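Local coordinates for protein D-alanyl-D-alanine carboxypeptidase (Streptococcus pneumoniae R6, PDB 1XP4) that probably removes C-terminal D-alanine residues from sugar-peptide precursors of the cell wall, acting as a penicillin-binding serine carboxypeptidase, at residues Lys44-Tyr49 against Ala174-Asn179; Val37-Ile42 against Val249-Asp254; Val66-Tyr71 against Glu94-Ala99. All coordinates share one frame; numbering follows the deposited sequence.

Interaction 1. Residues Lys44-Tyr49 against Ala174-Asn179; sequences KLITVY and AIVARN
The Tyr49 ring meets Asn179 with its edge: the backbone O of Asn179 lies near the ring plane, 3.6 Å from Tyr49 CE1, where the positive fringe of ring hydrogens suits a carbonyl oxygen. The amide of Asn179 takes little part, since its side chain comes closest through CB, 4.5 Å from Tyr49 CE1. Elsewhere round the ring, Trp134 and Tyr184 make edge-to-face contacts with Tyr49, an aromatic cluster at this end of the helix pair. With CG anti to the backbone N (chi1 -171°), the ring reaches across to the facing helix.

One turn earlier the contact is aliphatic. Val176 sets one methyl, CG1, against two neighbouring residues of the other helix, 3.9 Å from Leu45 CB and 4.0 Å from Ile46 CG1; the Ile46 and Val176 side chains cross at about a right angle. A short branched valine suits a place where the CA atoms of Ile46 and Val176 are just 6.6 Å apart. The segment axes approach to 9.7 Å and run in roughly the same direction, 34° apart.

Helix 44-57 carries Lys44, the predicted proton acceptor, on another side, where its NZ bonds to Ser41 and Asn106. Leu45 and Ala177 also touch Leu223 of strand 220-228, Ile46 and Val176 rest on helix 120-133, and Val48 packs on helix 93-103.

Interaction 2. Residues Val37-Ile42 against Val249-Asp254; sequences VEIASI and VVLNAD. With SO4 (sulfate ion), chain E.
Leu251 is the bump of this contact, and Val37, Ile39 and Ile42 line the hollow that receives it. Its two methyls divide the work. CD1 lies against Val37, 3.9 Å from that residue's CG2, while CD2 touches both of the others, 3.5 Å from Ile42 CD1 and 4.2 Å from Ile39 CG2. The hollow is made of branches that differ in reach: Ile42 extends its full chain, with CD1 coming obliquely to the leucine, whereas Ile39 offers its short branch. With chi1 at 56°, the CG1 arm of Ile39 lies between the backbone N and the carbonyl carbon, so CG2 is the branch that faces Leu251, the two side chains lying alongside each other and pointing the same way. A leucine, forked at its end, suits a site where each methyl has its own partners, and beta-branched neighbours give the walls breadth.

Leu251 lies on strand 244-253, the middle strand of the five-stranded antiparallel sheet of the penicillin-recognising serine hydrolase fold, and residues 37-42 lead into the helix that starts with the SxxK motif. Ser41, the predicted acyl-ester nucleophile, thus sits just before Ile42 but lies well clear of the leucine. Its OG lies 3.5 Å from O4 of a sulfate ion, at best a weak bond. The ion, probably from the crystallisation liquor, is also bonded to Thr225 of the KTG-type motif begun by Lys224, and to Thr227 just beyond it, consistent with an anion-binding spot for substrate. Ile42 and Leu251 are both covered further by Ser234 of the adjoining strand and by residues of helix 170-183.

Interaction 3. Residues Val66-Tyr71 against Glu94-Ala99; sequences VDISDY and EELLEA
A two-stranded antiparallel sheet, 65-67 with 90-92, lies beside the start of helix 93-103, and Leu96 of that helix packs against Val66 and Ile68, which lie on and just after the first of these strands. The helix follows its strand almost at once, so its first turns lie beside the small sheet, and Leu96 points toward Val66 and Ile68.

The closest atoms are Val66 CB and Leu96 CD1, 3.8 Å apart. Val66 CG1 adds a second touch, 3.9 Å from the same Leu96 CD1, so this methyl lies against the branch point of the valine, over CB and beside CG1. With CG1 anti to the backbone N (chi1 -179°), that branch too lies within reach of the leucine methyl, and the two side chains meet at a slant. The other leucine methyl, CD2, looks toward Ile68, whose CD1 comes to 4.5 Å, a looser touch at the end of a longer chain. Val66 and Ile68 are two residues apart in an extended chain, so both can face the helix, while Asp67 between them points away from the helix and lies at the surface. Beta-branched residues fit such an extended chain, and a leucine, with two methyls set well out from the backbone, is suited to span from one to the other. The contact consists entirely of apolar side chains, and all three touching residues are buried.

Around the pair the packing continues. The backbone of Val66 is hydrogen-bonded to Tyr91 and that of Ile68 to Arg89, while the Tyr91 side chain also touches Ile68 and Leu96. Helix 106-117 covers Leu96 through Ala111 and Leu112 and reaches Val66 through Lys115, and Phe198 of strand 195-198 closes against Leu96 and Ala99.

From the N terminus, the chain runs through 37-42, then 44-49, 66-71, 94-99, 174-179 and finally 249-254, so the three contacts nest and none cross. Interaction 3 closes the shortest loop, with 22 residues between its segments, and lies within the loop of interaction 1, which in turn lies within that of interaction 2. Interaction 2 ties the five-stranded sheet to the start of the SxxK helix, interaction 1 joins that helix to helix 170-183, and interaction 3 ties strand 65-67 and the residues just after it to helix 93-103. Packing links neighbours: Ala174 meets Val249 between interactions 1 and 2, and Val48 meets Leu97 between 1 and 3. Interactions 2 and 3 do not touch.

Interaction 1. Residues Lys44-Tyr49 against Ala174-Asn179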
loop_
_atom_site.group_PDB
_atom_site.type_symbol
_atom_site.label_atom_id
_atom_site.label_comp_id
_atom_site.label_asym_id
_atom_site.label_seq_id
_atom_site.Cartn_x
_atom_site.Cartn_y
_atom_site.Cartn_z
ATOM N N LYS A 44 -5.015 -6.199 -8.448
ATOM C CA LYS A 44 -6.228 -5.518 -8.029
ATOM C C LYS A 44 -6.021 -4.306 -7.112
ATOM O O LYS A 44 -6.964 -3.564 -6.843
ATOM C CB LYS A 44 -7.168 -6.529 -7.376
ATOM C CG LYS A 44 -7.587 -7.656 -8.313
ATOM C CD LYS A 44 -8.565 -8.610 -7.644
ATOM C CE LYS A 44 -9.133 -9.636 -8.624
ATOM N NZ LYS A 44 -8.123 -10.636 -9.071
ATOM N N LEU A 45 -4.801 -4.094 -6.632
ATOM C CA LEU A 45 -4.547 -2.950 -5.775
ATOM C C LEU A 45 -4.499 -1.707 -6.642
ATOM O O LEU A 45 -5.066 -0.658 -6.302
ATOM C CB LEU A 45 -3.225 -3.107 -5.031
ATOM C CG LEU A 45 -3.148 -4.240 -4.006
ATOM C CD1 LEU A 45 -1.789 -4.200 -3.323
ATOM C CD2 LEU A 45 -4.276 -4.099 -2.980
ATOM N N ILE A 46 -3.814 -1.815 -7.773
ATOM C CA ILE A 46 -3.730 -0.678 -8.666
ATOM C C ILE A 46 -5.163 -0.382 -9.098
ATOM O O ILE A 46 -5.592 0.769 -9.119
ATOM C CB ILE A 46 -2.866 -0.995 -9.895
ATOM C CG1 ILE A 46 -1.555 -1.660 -9.459
ATOM C CG2 ILE A 46 -2.557 0.295 -10.643
ATOM C CD1 ILE A 46 -0.752 -2.247 -10.602
ATOM N N THR A 47 -5.908 -1.439 -9.412
ATOM C CA THR A 47 -7.304 -1.321 -9.837
ATOM C C THR A 47 -8.140 -0.559 -8.821
ATOM O O THR A 47 -8.812 0.423 -9.144
ATOM C CB THR A 47 -7.949 -2.709 -10.028
ATOM O OG1 THR A 47 -7.297 -3.400 -11.105
ATOM C CG2 THR A 47 -9.430 -2.570 -10.336
ATOM N N VAL A 48 -8.084 -1.032 -7.585
ATOM C CA VAL A 48 -8.823 -0.445 -6.482
ATOM C C VAL A 48 -8.458 1.020 -6.212
ATOM O O VAL A 48 -9.280 1.780 -5.686
ATOM C CB VAL A 48 -8.618 -1.318 -5.214
ATOM C CG1 VAL A 48 -8.823 -0.506 -3.959
ATOM C CG2 VAL A 48 -9.595 -2.492 -5.243
ATOM N N TYR A 49 -7.238 1.423 -6.576
ATOM C CA TYR A 49 -6.815 2.808 -6.368
ATOM C C TYR A 49 -7.576 3.728 -7.303
ATOM O O TYR A 49 -7.938 4.837 -6.931
ATOM C CB TYR A 49 -5.325 2.992 -6.640
ATOM C CG TYR A 49 -4.810 4.352 -6.224
ATOM C CD1 TYR A 49 -4.380 4.582 -4.915
ATOM C CD2 TYR A 49 -4.758 5.413 -7.130
ATOM C CE1 TYR A 49 -3.903 5.834 -4.514
ATOM C CE2 TYR A 49 -4.284 6.676 -6.740
ATOM C CZ TYR A 49 -3.855 6.876 -5.430
ATOM O OH TYR A 49 -3.359 8.100 -5.033
ATOM N N ALA A 174 5.422 -2.330 -3.452
ATOM C CA ALA A 174 5.509 -1.598 -2.196
ATOM C C ALA A 174 4.986 -0.181 -2.412
ATOM O O ALA A 174 4.168 0.320 -1.640
ATOM C CB ALA A 174 6.950 -1.550 -1.720
ATOM N N ILE A 175 5.469 0.465 -3.466
ATOM C CA ILE A 175 5.042 1.818 -3.781
ATOM C C ILE A 175 3.512 1.845 -3.918
ATOM O O ILE A 175 2.836 2.638 -3.265
ATOM C CB ILE A 175 5.741 2.310 -5.080
ATOM C CG1 ILE A 175 7.234 2.550 -4.784
ATOM C CG2 ILE A 175 5.053 3.565 -5.617
ATOM C CD1 ILE A 175 8.111 2.938 -5.998
ATOM N N VAL A 176 2.971 0.959 -4.744
ATOM C CA VAL A 176 1.529 0.869 -4.940
ATOM C C VAL A 176 0.793 0.717 -3.606
ATOM O O VAL A 176 -0.106 1.495 -3.273
ATOM C CB VAL A 176 1.179 -0.337 -5.839
ATOM C CG1 VAL A 176 -0.339 -0.556 -5.864
ATOM C CG2 VAL A 176 1.726 -0.099 -7.250
ATOM N N ALA A 177 1.168 -0.295 -2.841
ATOM C CA ALA A 177 0.536 -0.520 -1.551
ATOM C C ALA A 177 0.637 0.742 -0.692
ATOM O O ALA A 177 -0.348 1.176 -0.089
ATOM C CB ALA A 177 1.198 -1.700 -0.847
ATOM N N ARG A 178 1.819 1.348 -0.644
ATOM C CA ARG A 178 1.980 2.544 0.169
ATOM C C ARG A 178 1.068 3.683 -0.275
ATOM O O ARG A 178 0.360 4.271 0.546
ATOM C CB ARG A 178 3.427 3.020 0.157
ATOM C CG ARG A 178 3.674 4.152 1.129
ATOM C CD ARG A 178 5.068 4.754 0.970
ATOM N NE ARG A 178 5.256 5.885 1.878
ATOM C CZ ARG A 178 5.693 7.081 1.497
ATOM N NH1 ARG A 178 6.001 7.308 0.229
ATOM N NH2 ARG A 178 5.789 8.059 2.381
ATOM N N ASN A 179 1.078 3.999 -1.566
ATOM C CA ASN A 179 0.242 5.081 -2.059
ATOM C C ASN A 179 -1.233 4.840 -1.772
ATOM O O ASN A 179 -1.971 5.769 -1.434
ATOM C CB ASN A 179 0.453 5.278 -3.555
ATOM C CG ASN A 179 1.839 5.767 -3.873
ATOM O OD1 ASN A 179 2.471 6.410 -3.042
ATOM N ND2 ASN A 179 2.320 5.476 -5.080
#

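Interaction 2. Residues Val37-Ile42 against Val249-Asp254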
loop_
_atom_site.group_PDB
_atom_site.type_symbol
_atom_site.label_atom_id
_atom_site.label_comp_id
_atom_site.label_asym_id
_atom_site.label_seq_id
_atom_site.Cartn_x
_atom_site.Cartn_y
_atom_site.Cartn_z
ATOM N N VAL A 37 8.217 -9.000 -12.053
ATOM C CA VAL A 37 7.779 -10.389 -12.131
ATOM C C VAL A 37 6.261 -10.429 -12.016
ATOM O O VAL A 37 5.639 -9.434 -11.635
ATOM C CB VAL A 37 8.382 -11.246 -10.985
ATOM C CG1 VAL A 37 9.898 -11.308 -11.111
ATOM C CG2 VAL A 37 7.991 -10.659 -9.630
ATOM N N GLU A 38 5.672 -11.573 -12.355
ATOM C CA GLU A 38 4.226 -11.759 -12.276
ATOM C C GLU A 38 3.753 -11.518 -10.836
ATOM O O GLU A 38 4.401 -11.962 -9.883
ATOM C CB GLU A 38 3.854 -13.185 -12.696
ATOM C CG GLU A 38 4.066 -13.537 -14.165
ATOM C CD GLU A 38 5.528 -13.612 -14.583
ATOM O OE1 GLU A 38 6.372 -14.016 -13.761
ATOM O OE2 GLU A 38 5.832 -13.288 -15.750
ATOM N N ILE A 39 2.622 -10.836 -10.673
ATOM C CA ILE A 39 2.107 -10.548 -9.333
ATOM C C ILE A 39 0.674 -11.025 -9.131
ATOM O O ILE A 39 0.068 -10.786 -8.085
ATOM C CB ILE A 39 2.164 -9.042 -9.035
ATOM C CG1 ILE A 39 1.399 -8.275 -10.116
ATOM C CG2 ILE A 39 3.621 -8.582 -8.966
ATOM C CD1 ILE A 39 1.256 -6.802 -9.839
ATOM N N ALA A 40 0.147 -11.710 -10.141
ATOM C CA ALA A 40 -1.210 -12.234 -10.104
ATOM C C ALA A 40 -2.167 -11.199 -9.537
ATOM O O ALA A 40 -2.016 -10.003 -9.799
ATOM C CB ALA A 40 -1.258 -13.513 -9.285
ATOM N N SER A 41 -3.138 -11.669 -8.753
ATOM C CA SER A 41 -4.176 -10.826 -8.145
ATOM C C SER A 41 -3.726 -9.626 -7.330
ATOM O O SER A 41 -4.562 -8.829 -6.910
ATOM C CB SER A 41 -5.116 -11.674 -7.275
ATOM O OG SER A 41 -6.080 -12.357 -8.057
ATOM N N ILE A 42 -2.429 -9.496 -7.074
ATOM C CA ILE A 42 -1.958 -8.342 -6.323
ATOM C C ILE A 42 -2.279 -7.140 -7.205
ATOM O O ILE A 42 -2.367 -6.005 -6.743
ATOM C CB ILE A 42 -0.438 -8.437 -6.036
ATOM C CG1 ILE A 42 -0.185 -9.527 -4.987
ATOM C CG2 ILE A 42 0.094 -7.112 -5.527
ATOM C CD1 ILE A 42 1.280 -9.708 -4.625
ATOM N N VAL A 249 5.786 -7.324 1.045
ATOM C CA VAL A 249 5.522 -7.912 -0.241
ATOM C C VAL A 249 6.356 -9.175 -0.404
ATOM O O VAL A 249 7.559 -9.165 -0.462
ATOM C CB VAL A 249 5.910 -6.867 -1.267
ATOM C CG1 VAL A 249 5.571 -7.356 -2.649
ATOM C CG2 VAL A 249 5.165 -5.565 -0.993
ATOM N N VAL A 250 5.677 -10.334 -0.389
ATOM C CA VAL A 250 6.345 -11.611 -0.615
ATOM C C VAL A 250 5.812 -12.194 -1.953
ATOM O O VAL A 250 4.688 -12.645 -2.021
ATOM C CB VAL A 250 5.940 -12.541 0.556
ATOM C CG1 VAL A 250 6.073 -14.023 0.174
ATOM C CG2 VAL A 250 6.748 -12.303 1.814
ATOM N N LEU A 251 6.625 -12.189 -3.054
ATOM C CA LEU A 251 6.060 -12.770 -4.307
ATOM C C LEU A 251 6.942 -13.752 -5.057
ATOM O O LEU A 251 7.259 -13.559 -6.222
ATOM C CB LEU A 251 5.705 -11.720 -5.362
ATOM C CG LEU A 251 5.992 -10.278 -5.013
ATOM C CD1 LEU A 251 6.915 -9.621 -6.024
ATOM C CD2 LEU A 251 4.717 -9.466 -5.059
ATOM N N ASN A 252 7.392 -14.768 -4.329
ATOM C CA ASN A 252 7.170 -16.064 -4.882
ATOM C C ASN A 252 7.574 -17.104 -3.863
ATOM O O ASN A 252 8.709 -17.565 -3.814
ATOM C CB ASN A 252 8.048 -16.202 -6.094
ATOM C CG ASN A 252 7.459 -17.293 -6.930
ATOM O OD1 ASN A 252 7.557 -17.283 -8.169
ATOM N ND2 ASN A 252 6.749 -18.198 -6.265
ATOM N N ALA A 253 6.629 -17.416 -2.923
ATOM C CA ALA A 253 7.008 -18.086 -1.718
ATOM C C ALA A 253 7.326 -19.479 -2.085
ATOM O O ALA A 253 6.672 -20.060 -2.918
ATOM C CB ALA A 253 5.860 -18.065 -0.721
ATOM N N ASP A 254 8.368 -20.008 -1.466
ATOM C CA ASP A 254 8.694 -21.303 -2.002
ATOM C C ASP A 254 7.608 -22.224 -1.608
ATOM O O ASP A 254 7.010 -22.105 -0.543
ATOM C CB ASP A 254 10.034 -21.816 -1.457
ATOM C CG ASP A 254 11.158 -20.882 -1.869
ATOM O OD1 ASP A 254 10.983 -20.179 -2.855
ATOM O OD2 ASP A 254 12.132 -20.785 -1.143
HETATM S S SO4 E . -5.872 -15.522 -4.894
HETATM O O1 SO4 E . -6.991 -16.409 -4.508
HETATM O O2 SO4 E . -6.066 -14.193 -4.290
HETATM O O3 SO4 E . -4.589 -16.085 -4.425
HETATM O O4 SO4 E . -5.863 -15.389 -6.365
#

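Interaction 3. Residues Val66-Tyr71 against Glu94-Ala99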
loop_
_atom_site.group_PDB
_atom_site.type_symbol
_atom_site.label_atom_id
_atom_site.label_comp_id
_atom_site.label_asym_id
_atom_site.label_seq_id
_atom_site.Cartn_x
_atom_site.Cartn_y
_atom_site.Cartn_z
ATOM N N VAL A 66 -23.921 -1.281 -10.545
ATOM C CA VAL A 66 -22.999 -1.563 -11.640
ATOM C C VAL A 66 -23.427 -2.815 -12.397
ATOM O O VAL A 66 -23.540 -3.894 -11.812
ATOM C CB VAL A 66 -21.545 -1.773 -11.133
ATOM C CG1 VAL A 66 -20.621 -2.050 -12.303
ATOM C CG2 VAL A 66 -21.063 -0.542 -10.393
ATOM N N ASP A 67 -23.670 -2.653 -13.697
ATOM C CA ASP A 67 -24.074 -3.757 -14.568
ATOM C C ASP A 67 -22.904 -4.706 -14.763
ATOM O O ASP A 67 -21.743 -4.310 -14.693
ATOM C CB ASP A 67 -24.535 -3.221 -15.932
ATOM C CG ASP A 67 -24.750 -4.320 -16.967
ATOM O OD1 ASP A 67 -25.683 -5.139 -16.815
ATOM O OD2 ASP A 67 -23.976 -4.360 -17.944
ATOM N N ILE A 68 -23.217 -5.964 -15.021
ATOM C CA ILE A 68 -22.194 -6.967 -15.219
ATOM C C ILE A 68 -22.353 -7.595 -16.602
ATOM O O ILE A 68 -23.118 -8.525 -16.785
ATOM C CB ILE A 68 -22.281 -7.980 -14.064
ATOM C CG1 ILE A 68 -21.884 -7.244 -12.781
ATOM C CG2 ILE A 68 -21.372 -9.168 -14.302
ATOM C CD1 ILE A 68 -22.053 -8.025 -11.526
ATOM N N SER A 69 -21.619 -7.058 -17.572
ATOM C CA SER A 69 -21.687 -7.512 -18.963
ATOM C C SER A 69 -21.313 -8.965 -19.224
ATOM O O SER A 69 -20.795 -9.657 -18.348
ATOM C CB SER A 69 -20.837 -6.605 -19.864
ATOM O OG SER A 69 -19.474 -6.638 -19.490
ATOM N N ASP A 70 -21.581 -9.405 -20.451
ATOM C CA ASP A 70 -21.309 -10.772 -20.878
ATOM C C ASP A 70 -19.922 -11.295 -20.485
ATOM O O ASP A 70 -19.801 -12.340 -19.838
ATOM C CB ASP A 70 -21.474 -10.888 -22.394
ATOM C CG ASP A 70 -22.841 -10.427 -22.877
ATOM O OD1 ASP A 70 -23.823 -10.518 -22.102
ATOM O OD2 ASP A 70 -22.925 -9.991 -24.051
ATOM N N TYR A 71 -18.884 -10.571 -20.891
ATOM C CA TYR A 71 -17.505 -10.944 -20.601
ATOM C C TYR A 71 -17.247 -11.247 -19.121
ATOM O O TYR A 71 -16.787 -12.337 -18.782
ATOM C CB TYR A 71 -16.568 -9.842 -21.122
ATOM C CG TYR A 71 -15.174 -9.788 -20.525
ATOM C CD1 TYR A 71 -14.419 -10.945 -20.326
ATOM C CD2 TYR A 71 -14.587 -8.558 -20.209
ATOM C CE1 TYR A 71 -13.113 -10.880 -19.827
ATOM C CE2 TYR A 71 -13.285 -8.478 -19.714
ATOM C CZ TYR A 71 -12.552 -9.641 -19.522
ATOM O OH TYR A 71 -11.266 -9.556 -19.020
ATOM N N GLU A 94 -19.653 -0.713 -3.811
ATOM C CA GLU A 94 -19.166 -1.204 -2.534
ATOM C C GLU A 94 -19.194 -2.727 -2.524
ATOM O O GLU A 94 -18.293 -3.374 -1.991
ATOM C CB GLU A 94 -20.032 -0.656 -1.390
ATOM C CG GLU A 94 -19.622 -1.124 0.007
ATOM C CD GLU A 94 -20.426 -0.460 1.124
ATOM O OE1 GLU A 94 -21.670 -0.576 1.122
ATOM O OE2 GLU A 94 -19.815 0.177 2.011
ATOM N N GLU A 95 -20.222 -3.308 -3.122
ATOM C CA GLU A 95 -20.323 -4.755 -3.145
ATOM C C GLU A 95 -19.184 -5.376 -3.947
ATOM O O GLU A 95 -18.548 -6.335 -3.499
ATOM C CB GLU A 95 -21.684 -5.177 -3.704
ATOM C CG GLU A 95 -22.838 -4.677 -2.852
ATOM C CD GLU A 95 -24.169 -5.286 -3.236
ATOM O OE1 GLU A 95 -24.628 -5.058 -4.381
ATOM O OE2 GLU A 95 -24.755 -5.995 -2.383
ATOM N N LEU A 96 -18.918 -4.821 -5.124
ATOM C CA LEU A 96 -17.839 -5.330 -5.964
ATOM C C LEU A 96 -16.488 -5.073 -5.306
ATOM O O LEU A 96 -15.593 -5.919 -5.337
ATOM C CB LEU A 96 -17.890 -4.670 -7.337
ATOM C CG LEU A 96 -19.162 -4.967 -8.125
ATOM C CD1 LEU A 96 -19.144 -4.184 -9.426
ATOM C CD2 LEU A 96 -19.265 -6.468 -8.388
ATOM N N LEU A 97 -16.347 -3.900 -4.705
ATOM C CA LEU A 97 -15.114 -3.543 -4.027
ATOM C C LEU A 97 -14.819 -4.575 -2.942
ATOM O O LEU A 97 -13.690 -5.047 -2.798
ATOM C CB LEU A 97 -15.257 -2.167 -3.388
ATOM C CG LEU A 97 -14.208 -1.129 -3.764
ATOM C CD1 LEU A 97 -14.501 0.149 -2.989
ATOM C CD2 LEU A 97 -12.816 -1.652 -3.453
ATOM N N GLU A 98 -15.843 -4.916 -2.176
ATOM C CA GLU A 98 -15.693 -5.885 -1.110
ATOM C C GLU A 98 -15.356 -7.239 -1.737
ATOM O O GLU A 98 -14.442 -7.926 -1.282
ATOM C CB GLU A 98 -16.992 -5.968 -0.299
ATOM C CG GLU A 98 -16.818 -6.425 1.143
ATOM C CD GLU A 98 -17.389 -5.430 2.144
ATOM O OE1 GLU A 98 -17.071 -4.226 2.041
ATOM O OE2 GLU A 98 -18.150 -5.847 3.041
ATOM N N ALA A 99 -16.083 -7.610 -2.789
ATOM C CA ALA A 99 -15.848 -8.880 -3.475
ATOM C C ALA A 99 -14.434 -8.942 -4.069
ATOM O O ALA A 99 -13.783 -9.990 -4.040
ATOM C CB ALA A 99 -16.885 -9.082 -4.563
#